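Local structure of MamA (Candidatus Magnetobacterium bavaricum, 3VTX) at residues A[139-144]-A[169-174]; A[145-150]-A[161-166]; A[43-48]-A[59-64]. The protein is a tetratricopeptide-repeat protein, an all-helical solenoid of a kind that generally serves as a scaffold for protein-protein interactions. All blocks are in the same frame, centred on the assembly; numbering follows the deposited sequence.

Contact 1: A[139-144]-A[169-174]; sequences GFIRAY and EKEEKK
Ile141 and Lys170 form the closely packed half of this contact, sliding past each other in opposite directions, with Ile141 CG1 lying 4.0 Å from Lys170 CB. Their CA atoms, 7.1 Å apart, are the nearest pair between 139-144 and 169-174. Ile141 CB points at the other segment, and its side chain also touches Ala167 of helix 157-169, which backs this apolar patch. The Ile141 and Glu171 side chains cross at about a right angle; the modelled closeness of their ends is doubtful. Tyr144 is the buried member. Its CG stands anti to its own carbonyl carbon (chi1 -61°), and its side chain touches Lys166 and Ala167 of helix 157-169 and Ile134 of helix 123-136, while Ile141 O sits at the ring edge, in its plane. These residues belong to a tetratricopeptide repeat: the first segment lies at the N-terminal part of helix 141-153, and after helix 157-169, Glu171 takes the N-cap position of the last helix, 172-177. The other side of the contact is looser and faces solvent. The Lys170 chain bends at chi2 (-57°) and chi3 (-82°), which brings CE to 4.2 Å from Gly139 CA, a distance at the limit of packing. Lys170 NZ lies 3.6 Å from Tyr144 OH, and the two side chains cross at about a right angle. Neither polar end bonds the other; both instead form hydrogen bonds to Pro138 O, just ahead of the first segment, a shared acceptor that probably explains why the two polar ends lie close.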
ATOM      1  N   GLY A 139       2.598 -16.551  -6.437  1.00 31.28           N
ATOM      2  CA  GLY A 139       2.238 -17.203  -5.190  1.00 29.71           C
ATOM      3  C   GLY A 139       1.295 -16.449  -4.237  1.00 29.35           C
ATOM      4  O   GLY A 139       0.941 -16.933  -3.193  1.00 28.81           O
ATOM      5  N   PHE A 140       0.939 -15.224  -4.607  1.00 28.05           N
ATOM      6  CA  PHE A 140       0.062 -14.404  -3.761  1.00 26.03           C
ATOM      7  C   PHE A 140      -1.420 -14.849  -3.899  1.00 24.12           C
ATOM      8  O   PHE A 140      -2.104 -14.430  -4.834  1.00 23.81           O
ATOM      9  CB  PHE A 140       0.195 -12.928  -4.124  1.00 24.96           C
ATOM     10  CG  PHE A 140      -0.624 -12.021  -3.208  1.00 23.90           C
ATOM     11  CD1 PHE A 140      -0.702 -12.237  -1.864  1.00 29.48           C
ATOM     12  CD2 PHE A 140      -1.253 -10.916  -3.736  1.00 28.63           C
ATOM     13  CE1 PHE A 140      -1.427 -11.387  -1.038  1.00 30.06           C
ATOM     14  CE2 PHE A 140      -2.021 -10.100  -2.895  1.00 24.19           C
ATOM     15  CZ  PHE A 140      -2.081 -10.296  -1.603  1.00 26.90           C
ATOM     16  N   ILE A 141      -1.848 -15.612  -2.935  1.00 22.95           N
ATOM     17  CA  ILE A 141      -3.150 -16.315  -2.979  1.00 23.48           C
ATOM     18  C   ILE A 141      -4.329 -15.319  -3.047  1.00 21.53           C
ATOM     19  O   ILE A 141      -5.279 -15.516  -3.822  1.00 22.70           O
ATOM     20  CB  ILE A 141      -3.294 -17.268  -1.777  1.00 20.84           C
ATOM     21  CG1 ILE A 141      -2.279 -18.463  -1.911  1.00 28.11           C
ATOM     22  CG2 ILE A 141      -4.725 -17.959  -1.702  1.00 21.81           C
ATOM     23  CD1 ILE A 141      -1.894 -18.940  -0.643  1.00 35.54           C
ATOM     24  N   ARG A 142      -4.277 -14.263  -2.276  1.00 21.98           N
ATOM     25  CA  ARG A 142      -5.415 -13.377  -2.223  1.00 19.90           C
ATOM     26  C   ARG A 142      -5.696 -12.702  -3.551  1.00 20.89           C
ATOM     27  O   ARG A 142      -6.823 -12.361  -3.804  1.00 20.98           O
ATOM     28  CB  ARG A 142      -5.275 -12.319  -1.107  1.00 20.20           C
ATOM     29  CG  ARG A 142      -6.668 -11.820  -0.701  1.00 21.88           C
ATOM     30  CD  ARG A 142      -6.597 -10.874   0.456  1.00 20.92           C
ATOM     31  NE  ARG A 142      -7.871 -10.476   0.992  1.00 18.91           N
ATOM     32  CZ  ARG A 142      -8.529  -9.354   0.735  1.00 21.11           C
ATOM     33  NH1 ARG A 142      -9.689  -9.095   1.318  1.00 21.34           N
ATOM     34  NH2 ARG A 142      -8.079  -8.507  -0.149  1.00 21.42           N
ATOM     35  N   ALA A 143      -4.719 -12.497  -4.417  1.00 20.47           N
ATOM     36  CA  ALA A 143      -4.980 -11.922  -5.701  1.00 22.26           C
ATOM     37  C   ALA A 143      -5.915 -12.774  -6.523  1.00 20.57           C
ATOM     38  O   ALA A 143      -6.777 -12.251  -7.267  1.00 20.51           O
ATOM     39  CB  ALA A 143      -3.684 -11.622  -6.433  1.00 22.31           C
ATOM     40  N   TYR A 144      -5.716 -14.071  -6.464  1.00 20.56           N
ATOM     41  CA  TYR A 144      -6.714 -14.998  -7.149  1.00 20.07           C
ATOM     42  C   TYR A 144      -8.096 -14.887  -6.541  1.00 20.03           C
ATOM     43  O   TYR A 144      -9.100 -14.785  -7.271  1.00 18.86           O
ATOM     44  CB  TYR A 144      -6.290 -16.439  -7.024  1.00 20.66           C
ATOM     45  CG  TYR A 144      -4.940 -16.664  -7.690  1.00 22.80           C
ATOM     46  CD1 TYR A 144      -4.865 -17.091  -8.988  1.00 25.79           C
ATOM     47  CD2 TYR A 144      -3.764 -16.471  -6.989  1.00 25.24           C
ATOM     48  CE1 TYR A 144      -3.585 -17.251  -9.595  1.00 26.55           C
ATOM     49  CE2 TYR A 144      -2.515 -16.698  -7.579  1.00 30.87           C
ATOM     50  CZ  TYR A 144      -2.438 -17.057  -8.842  1.00 30.75           C
ATOM     51  OH  TYR A 144      -1.183 -17.280  -9.398  1.00 32.19           O
ATOM     52  N   GLU A 169      -6.197 -24.155  -5.134  1.00 21.87           N
ATOM     53  CA  GLU A 169      -5.261 -25.141  -5.750  1.00 24.17           C
ATOM     54  C   GLU A 169      -3.848 -24.799  -5.372  1.00 24.72           C
ATOM     55  O   GLU A 169      -2.956 -25.697  -5.206  1.00 26.33           O
ATOM     56  CB  GLU A 169      -5.417 -25.137  -7.274  1.00 25.80           C
ATOM     57  CG  GLU A 169      -4.423 -26.156  -8.028  1.00 31.26           C
ATOM     58  CD  GLU A 169      -2.981 -25.654  -8.180  1.00 39.93           C
ATOM     59  OE1 GLU A 169      -2.720 -24.447  -8.123  1.00 41.26           O
ATOM     60  OE2 GLU A 169      -2.042 -26.504  -8.363  1.00 44.01           O
ATOM     61  N   LYS A 170      -3.557 -23.527  -5.122  1.00 25.41           N
ATOM     62  CA  LYS A 170      -2.177 -23.086  -4.754  1.00 27.24           C
ATOM     63  C   LYS A 170      -1.632 -23.716  -3.450  1.00 26.50           C
ATOM     64  O   LYS A 170      -0.411 -23.776  -3.243  1.00 27.82           O
ATOM     65  CB  LYS A 170      -2.037 -21.582  -4.483  1.00 28.71           C
ATOM     66  CG  LYS A 170      -2.237 -20.680  -5.696  1.00 33.22           C
ATOM     67  CD  LYS A 170      -1.337 -20.976  -6.788  1.00 37.10           C
ATOM     68  CE  LYS A 170      -0.016 -20.395  -6.677  1.00 40.87           C
ATOM     69  NZ  LYS A 170       0.360 -20.259  -8.166  1.00 44.71           N
ATOM     70  N   GLU A 171      -2.517 -24.087  -2.556  1.00 24.74           N
ATOM     71  CA  GLU A 171      -2.103 -24.697  -1.327  1.00 24.28           C
ATOM     72  C   GLU A 171      -2.602 -26.157  -1.119  1.00 24.08           C
ATOM     73  O   GLU A 171      -2.502 -26.667  -0.002  1.00 22.30           O
ATOM     74  CB  GLU A 171      -2.581 -23.822  -0.133  1.00 24.86           C
ATOM     75  CG  GLU A 171      -2.038 -22.381  -0.154  1.00 31.16           C
ATOM     76  CD  GLU A 171      -2.611 -21.560   1.003  1.00 31.70           C
ATOM     77  OE1 GLU A 171      -3.846 -21.281   1.053  1.00 25.65           O
ATOM     78  OE2 GLU A 171      -1.814 -21.181   1.885  1.00 32.60           O
ATOM     79  N   GLU A 172      -3.140 -26.774  -2.137  1.00 21.35           N
ATOM     80  CA  GLU A 172      -3.728 -28.058  -2.020  1.00 23.74           C
ATOM     81  C   GLU A 172      -2.680 -29.136  -1.644  1.00 24.34           C
ATOM     82  O   GLU A 172      -2.985 -30.002  -0.813  1.00 22.67           O
ATOM     83  CB  GLU A 172      -4.623 -28.446  -3.203  1.00 27.46           C
ATOM     84  CG  GLU A 172      -3.897 -28.826  -4.396  1.00 32.66           C
ATOM     85  CD  GLU A 172      -4.788 -29.234  -5.567  1.00 40.28           C
ATOM     86  OE1 GLU A 172      -4.153 -29.862  -6.473  1.00 42.31           O
ATOM     87  OE2 GLU A 172      -6.047 -28.965  -5.590  1.00 37.59           O
ATOM     88  N   LYS A 173      -1.488 -29.050  -2.232  1.00 24.11           N
ATOM     89  CA  LYS A 173      -0.405 -29.999  -1.815  1.00 27.45           C
ATOM     90  C   LYS A 173      -0.004 -29.839  -0.362  1.00 26.18           C
ATOM     91  O   LYS A 173       0.041 -30.797   0.349  1.00 26.21           O
ATOM     92  CB  LYS A 173       0.829 -29.879  -2.732  1.00 28.72           C
ATOM     93  CG  LYS A 173       1.942 -30.952  -2.520  1.00 35.20           C
ATOM     94  CD  LYS A 173       2.970 -30.925  -3.712  1.00 41.22           C
ATOM     95  CE  LYS A 173       3.905 -32.150  -3.748  0.50 44.27           C
ATOM     96  NZ  LYS A 173       5.099 -31.892  -4.613  0.50 45.75           N
ATOM     97  N   LYS A 174       0.266 -28.630   0.078  1.00 25.86           N
ATOM     98  CA  LYS A 174       0.629 -28.332   1.435  1.00 28.08           C
ATOM     99  C   LYS A 174      -0.477 -28.801   2.370  1.00 27.59           C
ATOM    100  O   LYS A 174      -0.199 -29.343   3.407  1.00 25.97           O
ATOM    101  CB  LYS A 174       0.726 -26.807   1.588  1.00 30.94           C
ATOM    102  CG  LYS A 174       1.194 -26.287   2.922  1.00 35.05           C
ATOM    103  CD  LYS A 174       1.627 -24.808   2.803  1.00 40.03           C
ATOM    104  CE  LYS A 174       1.629 -24.048   4.146  0.50 41.51           C
ATOM    105  NZ  LYS A 174       2.321 -22.713   4.015  0.50 41.77           N
TER

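Contact 2: A[145-150]-A[161-166]; sequences QSIGLA and VKYFKK
Gln145 meets Phe164 through its backbone: Gln145 O lies 3.3 Å from Phe164 CE1, approaching the ring obliquely, while the same oxygen accepts the helical hydrogen bond from Leu149 N. The Gln145 CB points away from the second segment. Two residues on, Ile147 directs its CB at helix 157-169 and places CG2 over the centre of the Tyr163 ring. This methyl, anti to the Ile147 backbone N, is 3.5 Å from the ring centroid and only 8° off the ring normal, a well-formed CH-pi contact. Ile147 CD1 adds a touch at Tyr163 CE2, 3.9 Å away. The opposite face of the ring carries Lys166 CE toward the rim, so aliphatic groups sandwich the tyrosine. Gly148 is the point of closest backbone approach, its CA 4.9 Å from that of Tyr163. Its lack of a CB makes room for the Phe164 ring, since a CB on Gly148 would run into Phe164 CE1, 2.8 Å away. Gly148 CA instead lies over one face of that ring, 18° off the normal, in a second CH-pi contact. Separately, Tyr163 CB packs 3.7 Å from Gly148 N. The Phe164 ring swings across from a CB that does not itself point at the partner helix. Leu149 ends the run with its backbone N, 3.6 Å from Phe164 CZ. The axes of 145-150 and 161-166 come within 7.5 Å at 168°, nearly antiparallel. An antiparallel hairpin with a small residue of the first helix packed closely against large side chains of the second is characteristic of the tetratricopeptide repeat.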
ATOM      1  N   GLN A 145      -8.189 -14.768  -5.201  1.00 18.88           N
ATOM      2  CA  GLN A 145      -9.485 -14.594  -4.566  1.00 17.74           C
ATOM      3  C   GLN A 145     -10.126 -13.274  -5.045  1.00 18.37           C
ATOM      4  O   GLN A 145     -11.302 -13.230  -5.339  1.00 17.93           O
ATOM      5  CB  GLN A 145      -9.344 -14.618  -3.036  1.00 18.56           C
ATOM      6  CG  GLN A 145      -8.846 -15.890  -2.456  1.00 20.84           C
ATOM      7  CD  GLN A 145      -8.562 -15.712  -0.954  1.00 24.59           C
ATOM      8  OE1 GLN A 145      -9.524 -15.434  -0.186  1.00 26.08           O
ATOM      9  NE2 GLN A 145      -7.288 -15.656  -0.542  1.00 20.18           N
ATOM     10  N   SER A 146      -9.335 -12.227  -5.042  1.00 17.30           N
ATOM     11  CA  SER A 146      -9.790 -10.864  -5.435  1.00 18.58           C
ATOM     12  C   SER A 146     -10.274 -10.848  -6.883  1.00 19.02           C
ATOM     13  O   SER A 146     -11.324 -10.204  -7.193  1.00 18.21           O
ATOM     14  CB  SER A 146      -8.716  -9.807  -5.190  1.00 17.94           C
ATOM     15  OG  SER A 146      -8.467  -9.674  -3.815  1.00 19.21           O
ATOM     16  N   ILE A 147      -9.569 -11.570  -7.782  1.00 19.71           N
ATOM     17  CA  ILE A 147     -10.068 -11.761  -9.145  1.00 20.59           C
ATOM     18  C   ILE A 147     -11.434 -12.420  -9.158  1.00 21.77           C
ATOM     19  O   ILE A 147     -12.354 -11.947  -9.823  1.00 21.81           O
ATOM     20  CB  ILE A 147      -9.089 -12.455 -10.095  1.00 20.49           C
ATOM     21  CG1 ILE A 147      -7.846 -11.565 -10.261  1.00 21.38           C
ATOM     22  CG2 ILE A 147      -9.830 -12.799 -11.434  1.00 24.68           C
ATOM     23  CD1 ILE A 147      -6.695 -12.336 -10.982  1.00 24.66           C
ATOM     24  N   GLY A 148     -11.572 -13.446  -8.375  1.00 20.75           N
ATOM     25  CA  GLY A 148     -12.862 -14.154  -8.240  1.00 21.79           C
ATOM     26  C   GLY A 148     -13.967 -13.190  -7.834  1.00 19.02           C
ATOM     27  O   GLY A 148     -15.091 -13.210  -8.401  1.00 20.40           O
ATOM     28  N   LEU A 149     -13.655 -12.312  -6.860  1.00 19.25           N
ATOM     29  CA  LEU A 149     -14.700 -11.401  -6.352  1.00 18.72           C
ATOM     30  C   LEU A 149     -15.095 -10.403  -7.467  1.00 19.86           C
ATOM     31  O   LEU A 149     -16.273 -10.043  -7.634  1.00 19.24           O
ATOM     32  CB  LEU A 149     -14.236 -10.685  -5.146  1.00 19.37           C
ATOM     33  CG  LEU A 149     -15.208  -9.628  -4.522  1.00 19.08           C
ATOM     34  CD1 LEU A 149     -16.407 -10.404  -3.951  1.00 21.93           C
ATOM     35  CD2 LEU A 149     -14.551  -8.824  -3.421  1.00 22.33           C
ATOM     36  N   ALA A 150     -14.107  -9.930  -8.199  1.00 19.51           N
ATOM     37  CA  ALA A 150     -14.373  -8.992  -9.329  1.00 21.78           C
ATOM     38  C   ALA A 150     -15.252  -9.632 -10.373  1.00 21.52           C
ATOM     39  O   ALA A 150     -16.176  -8.967 -10.895  1.00 22.55           O
ATOM     40  CB  ALA A 150     -13.079  -8.436  -9.936  1.00 19.02           C
ATOM     41  N   VAL A 161     -15.829 -18.619  -9.747  1.00 23.67           N
ATOM     42  CA  VAL A 161     -15.547 -19.844  -9.039  1.00 23.71           C
ATOM     43  C   VAL A 161     -14.277 -20.502  -9.594  1.00 23.33           C
ATOM     44  O   VAL A 161     -13.497 -21.046  -8.822  1.00 22.62           O
ATOM     45  CB  VAL A 161     -16.755 -20.813  -9.123  1.00 24.25           C
ATOM     46  CG1 VAL A 161     -16.333 -22.203  -8.711  1.00 26.46           C
ATOM     47  CG2 VAL A 161     -17.922 -20.279  -8.278  1.00 26.13           C
ATOM     48  N   LYS A 162     -13.959 -20.260 -10.839  1.00 23.37           N
ATOM     49  CA  LYS A 162     -12.705 -20.722 -11.419  1.00 24.68           C
ATOM     50  C   LYS A 162     -11.508 -20.127 -10.648  1.00 22.47           C
ATOM     51  O   LYS A 162     -10.531 -20.845 -10.283  1.00 21.64           O
ATOM     52  CB  LYS A 162     -12.571 -20.312 -12.920  1.00 26.74           C
ATOM     53  CG  LYS A 162     -11.200 -20.489 -13.483  1.00 35.33           C
ATOM     54  CD  LYS A 162     -11.204 -20.354 -15.067  1.00 44.34           C
ATOM     55  CE  LYS A 162      -9.906 -19.677 -15.590  1.00 48.62           C
ATOM     56  NZ  LYS A 162     -10.120 -18.920 -16.948  1.00 51.83           N
ATOM     57  N   TYR A 163     -11.591 -18.832 -10.299  1.00 20.29           N
ATOM     58  CA  TYR A 163     -10.472 -18.174  -9.576  1.00 20.11           C
ATOM     59  C   TYR A 163     -10.450 -18.485  -8.101  1.00 19.21           C
ATOM     60  O   TYR A 163      -9.353 -18.635  -7.560  1.00 19.88           O
ATOM     61  CB  TYR A 163     -10.520 -16.682  -9.816  1.00 19.58           C
ATOM     62  CG  TYR A 163      -9.801 -16.367 -11.144  1.00 22.93           C
ATOM     63  CD1 TYR A 163     -10.497 -16.332 -12.321  1.00 24.65           C
ATOM     64  CD2 TYR A 163      -8.448 -16.060 -11.148  1.00 22.64           C
ATOM     65  CE1 TYR A 163      -9.850 -16.081 -13.525  1.00 28.73           C
ATOM     66  CE2 TYR A 163      -7.786 -15.788 -12.363  1.00 29.27           C
ATOM     67  CZ  TYR A 163      -8.519 -15.797 -13.520  1.00 30.50           C
ATOM     68  OH  TYR A 163      -7.952 -15.559 -14.775  1.00 33.81           O
ATOM     69  N   PHE A 164     -11.630 -18.598  -7.478  1.00 19.77           N
ATOM     70  CA  PHE A 164     -11.674 -19.114  -6.111  1.00 20.26           C
ATOM     71  C   PHE A 164     -11.028 -20.486  -5.974  1.00 21.71           C
ATOM     72  O   PHE A 164     -10.257 -20.775  -5.063  1.00 22.77           O
ATOM     73  CB  PHE A 164     -13.067 -19.129  -5.555  1.00 20.54           C
ATOM     74  CG  PHE A 164     -13.684 -17.714  -5.425  1.00 18.71           C
ATOM     75  CD1 PHE A 164     -13.027 -16.750  -4.755  1.00 21.80           C
ATOM     76  CD2 PHE A 164     -14.937 -17.471  -5.897  1.00 21.21           C
ATOM     77  CE1 PHE A 164     -13.580 -15.467  -4.578  1.00 23.64           C
ATOM     78  CE2 PHE A 164     -15.495 -16.200  -5.714  1.00 21.78           C
ATOM     79  CZ  PHE A 164     -14.787 -15.224  -5.072  1.00 21.86           C
ATOM     80  N   LYS A 165     -11.307 -21.350  -6.976  1.00 21.25           N
ATOM     81  CA  LYS A 165     -10.702 -22.657  -7.019  1.00 21.65           C
ATOM     82  C   LYS A 165      -9.210 -22.563  -7.298  1.00 21.23           C
ATOM     83  O   LYS A 165      -8.418 -23.362  -6.708  1.00 23.91           O
ATOM     84  CB  LYS A 165     -11.388 -23.457  -8.100  1.00 23.60           C
ATOM     85  CG  LYS A 165     -12.672 -24.121  -7.639  1.00 23.03           C
ATOM     86  CD  LYS A 165     -13.327 -24.916  -8.760  1.00 31.70           C
ATOM     87  CE  LYS A 165     -14.631 -25.477  -8.320  1.00 33.19           C
ATOM     88  NZ  LYS A 165     -15.079 -26.867  -9.001  1.00 39.84           N
ATOM     89  N   LYS A 166      -8.747 -21.643  -8.109  1.00 23.15           N
ATOM     90  CA  LYS A 166      -7.314 -21.467  -8.348  1.00 23.22           C
ATOM     91  C   LYS A 166      -6.616 -21.128  -7.062  1.00 24.99           C
ATOM     92  O   LYS A 166      -5.514 -21.640  -6.778  1.00 25.73           O
ATOM     93  CB  LYS A 166      -6.885 -20.431  -9.373  1.00 25.09           C
ATOM     94  CG  LYS A 166      -7.221 -20.731 -10.800  1.00 30.52           C
ATOM     95  CD  LYS A 166      -6.791 -19.470 -11.686  1.00 34.71           C
ATOM     96  CE  LYS A 166      -7.242 -19.507 -13.116  1.00 37.50           C
ATOM     97  NZ  LYS A 166      -6.218 -20.274 -13.873  1.00 43.83           N
TER

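Contact 3: A[43-48]-A[59-64]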
ATOM      1  N   LEU A  43       8.985  12.079   4.576  1.00 25.45           N
ATOM      2  CA  LEU A  43       8.602  10.694   4.328  1.00 26.35           C
ATOM      3  C   LEU A  43       8.578   9.926   5.645  1.00 25.03           C
ATOM      4  O   LEU A  43       7.709   9.136   5.892  1.00 24.65           O
ATOM      5  CB  LEU A  43       9.574  10.042   3.341  1.00 26.26           C
ATOM      6  CG  LEU A  43       9.208   8.623   2.992  1.00 27.20           C
ATOM      7  CD1 LEU A  43       7.766   8.468   2.446  1.00 25.87           C
ATOM      8  CD2 LEU A  43      10.268   8.114   1.933  1.00 28.90           C
ATOM      9  N   LYS A  44       9.564  10.144   6.508  1.00 25.51           N
ATOM     10  CA  LYS A  44       9.579   9.471   7.783  1.00 24.63           C
ATOM     11  C   LYS A  44       8.415   9.885   8.669  1.00 23.94           C
ATOM     12  O   LYS A  44       7.825   8.960   9.319  1.00 24.61           O
ATOM     13  CB  LYS A  44      10.897   9.714   8.554  1.00 26.31           C
ATOM     14  CG  LYS A  44      12.056   8.854   8.027  1.00 29.11           C
ATOM     15  CD  LYS A  44      13.397   9.411   8.559  1.00 33.84           C
ATOM     16  CE  LYS A  44      14.557   8.407   8.200  1.00 37.06           C
ATOM     17  NZ  LYS A  44      15.782   8.868   8.858  1.00 42.09           N
ATOM     18  N   LEU A  45       8.059  11.176   8.673  1.00 22.23           N
ATOM     19  CA  LEU A  45       6.886  11.625   9.496  1.00 21.97           C
ATOM     20  C   LEU A  45       5.611  10.989   8.941  1.00 21.85           C
ATOM     21  O   LEU A  45       4.759  10.500   9.667  1.00 22.60           O
ATOM     22  CB  LEU A  45       6.806  13.129   9.579  1.00 22.36           C
ATOM     23  CG  LEU A  45       5.671  13.767  10.353  1.00 23.92           C
ATOM     24  CD1 LEU A  45       5.711  13.200  11.790  1.00 20.99           C
ATOM     25  CD2 LEU A  45       5.722  15.251  10.270  1.00 26.74           C
ATOM     26  N   GLY A  46       5.479  10.985   7.624  1.00 21.65           N
ATOM     27  CA  GLY A  46       4.338  10.300   6.981  1.00 22.04           C
ATOM     28  C   GLY A  46       4.267   8.848   7.404  1.00 22.96           C
ATOM     29  O   GLY A  46       3.210   8.344   7.762  1.00 22.18           O
ATOM     30  N   LYS A  47       5.394   8.136   7.317  1.00 23.35           N
ATOM     31  CA  LYS A  47       5.397   6.720   7.675  1.00 23.10           C
ATOM     32  C   LYS A  47       5.038   6.464   9.153  1.00 23.11           C
ATOM     33  O   LYS A  47       4.414   5.427   9.465  1.00 24.67           O
ATOM     34  CB  LYS A  47       6.737   6.114   7.372  1.00 23.55           C
ATOM     35  CG  LYS A  47       7.073   5.921   5.948  1.00 24.37           C
ATOM     36  CD  LYS A  47       8.469   5.376   5.783  1.00 29.22           C
ATOM     37  CE  LYS A  47       8.722   5.025   4.316  1.00 32.39           C
ATOM     38  NZ  LYS A  47      10.169   4.565   4.075  1.00 33.64           N
ATOM     39  N   THR A  48       5.473   7.373  10.030  1.00 22.71           N
ATOM     40  CA  THR A  48       5.192   7.276  11.454  1.00 21.34           C
ATOM     41  C   THR A  48       3.681   7.402  11.694  1.00 21.03           C
ATOM     42  O   THR A  48       3.140   6.627  12.456  1.00 20.30           O
ATOM     43  CB  THR A  48       5.951   8.253  12.271  1.00 22.53           C
ATOM     44  OG1 THR A  48       7.365   8.124  11.989  1.00 27.28           O
ATOM     45  CG2 THR A  48       5.693   8.081  13.779  1.00 22.16           C
ATOM     46  N   ILE A  59      -0.925  11.959   5.164  1.00 22.10           N
ATOM     47  CA  ILE A  59      -1.148  12.600   3.855  1.00 22.94           C
ATOM     48  C   ILE A  59      -0.682  14.083   3.881  1.00 23.08           C
ATOM     49  O   ILE A  59      -0.116  14.591   2.896  1.00 22.03           O
ATOM     50  CB  ILE A  59      -2.651  12.463   3.449  1.00 21.42           C
ATOM     51  CG1 ILE A  59      -2.965  11.013   3.060  1.00 24.04           C
ATOM     52  CG2 ILE A  59      -3.021  13.465   2.244  1.00 23.60           C
ATOM     53  CD1 ILE A  59      -4.497  10.786   2.988  1.00 24.33           C
ATOM     54  N   GLU A  60      -0.822  14.767   5.025  1.00 23.83           N
ATOM     55  CA  GLU A  60      -0.347  16.144   5.114  1.00 25.30           C
ATOM     56  C   GLU A  60       1.137  16.216   4.781  1.00 25.41           C
ATOM     57  O   GLU A  60       1.545  17.093   4.007  1.00 27.54           O
ATOM     58  CB  GLU A  60      -0.625  16.751   6.528  1.00 26.07           C
ATOM     59  CG  GLU A  60      -2.157  16.728   6.853  1.00 29.20           C
ATOM     60  CD  GLU A  60      -2.554  17.311   8.239  1.00 32.64           C
ATOM     61  OE1 GLU A  60      -1.672  17.611   9.050  1.00 33.81           O
ATOM     62  OE2 GLU A  60      -3.793  17.439   8.541  1.00 30.54           O
ATOM     63  N   SER A  61       1.967  15.297   5.298  1.00 23.47           N
ATOM     64  CA  SER A  61       3.386  15.243   4.991  1.00 24.10           C
ATOM     65  C   SER A  61       3.690  14.695   3.604  1.00 24.96           C
ATOM     66  O   SER A  61       4.596  15.149   2.948  1.00 25.26           O
ATOM     67  CB  SER A  61       4.239  14.484   6.004  1.00 25.25           C
ATOM     68  OG  SER A  61       4.307  15.236   7.198  1.00 28.29           O
ATOM     69  N   LEU A  62       2.990  13.654   3.208  1.00 22.20           N
ATOM     70  CA  LEU A  62       3.250  12.998   1.938  1.00 23.62           C
ATOM     71  C   LEU A  62       2.847  13.977   0.800  1.00 23.52           C
ATOM     72  O   LEU A  62       3.506  13.969  -0.267  1.00 24.78           O
ATOM     73  CB  LEU A  62       2.416  11.707   1.824  1.00 23.68           C
ATOM     74  CG  LEU A  62       2.884  10.616   2.807  1.00 26.56           C
ATOM     75  CD1 LEU A  62       1.778   9.512   2.993  1.00 28.69           C
ATOM     76  CD2 LEU A  62       4.114  10.001   2.265  1.00 32.96           C
ATOM     77  N   LYS A  63       1.787  14.778   0.940  1.00 25.04           N
ATOM     78  CA  LYS A  63       1.441  15.809  -0.061  1.00 25.58           C
ATOM     79  C   LYS A  63       2.609  16.801  -0.276  1.00 27.06           C
ATOM     80  O   LYS A  63       2.967  17.136  -1.448  1.00 28.58           O
ATOM     81  CB  LYS A  63       0.129  16.596   0.260  1.00 26.15           C
ATOM     82  CG  LYS A  63      -1.139  15.758  -0.080  1.00 30.07           C
ATOM     83  CD  LYS A  63      -2.364  16.517   0.449  1.00 38.65           C
ATOM     84  CE  LYS A  63      -3.727  15.940   0.015  1.00 44.66           C
ATOM     85  NZ  LYS A  63      -4.840  16.843   0.707  1.00 49.16           N
ATOM     86  N   LYS A  64       3.191  17.254   0.821  1.00 25.80           N
ATOM     87  CA  LYS A  64       4.344  18.185   0.784  1.00 28.33           C
ATOM     88  C   LYS A  64       5.561  17.502   0.154  1.00 28.77           C
ATOM     89  O   LYS A  64       6.232  18.105  -0.689  1.00 30.49           O
ATOM     90  CB  LYS A  64       4.705  18.693   2.158  1.00 27.87           C
ATOM     91  CG  LYS A  64       3.665  19.557   2.769  1.00 31.37           C
ATOM     92  CD  LYS A  64       4.109  19.871   4.208  1.00 36.71           C
ATOM     93  CE  LYS A  64       3.061  20.587   5.085  1.00 42.34           C
ATOM     94  NZ  LYS A  64       2.365  21.594   4.259  1.00 50.11           N
TER
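Lys44 O is gripped by two donors of one residue, Thr48, one turn further along the same helix. Thr48 OG1 donates to Lys44 O over 2.8 Å, with a C=O...donor angle of 140° and the hydroxyl 35° out of the carbonyl plane; Thr48 N reaches that oxygen from the opposite face. Across the interface, Gly46 and Ser61 form the closest CA pair, at 5.4 Å, and Gly46 N faces Ser61 CB. The fit is tight here: a CB on Gly46 would lie 3.1 Å from Leu62 CG. Ser61 points its CB at the first helix, and its OG, anti to the carbonyl carbon, rests 3.4 Å from Leu45 CD2. Leu43 starts out pointing away, but its end turns back to set CD1 4.0 Å from Leu62 CD2. Helices 21-34 and 73-85 extend the apolar packing, with Ile25 and Leu32 on Leu45 and Ile78 on Leu62. The helical segments approach to 7.9 Å at 154°, consistent with a tetratricopeptide-type hairpin. The groups that meet are aliphatic carbons, the Gly46 backbone and one hydroxyl against a leucine, so cohesion probably comes mainly from close packing, while the gripped carbonyl is satisfied within its own helix.

Contacts 1 and 2 belong to one tetratricopeptide repeat and share helix 141-153; their centres are 11 Å apart. They touch directly, Tyr144 O being 3.5 Å from Tyr163 CB, and along the chain both segments of contact 2 fall between those of contact 1. Contact 2 pairs helices 141-153 and 157-169, and contact 1 joins the start of that hairpin to the turn entering helix 172-177. Contact 3, an antiparallel helix pair like contact 2, lies on the other side of the chain's centre, its own centre 35 Å from each of theirs. The nearest atoms are about 20 Å from contact 1 and 22 Å from contact 2, so any connection runs through intervening helices.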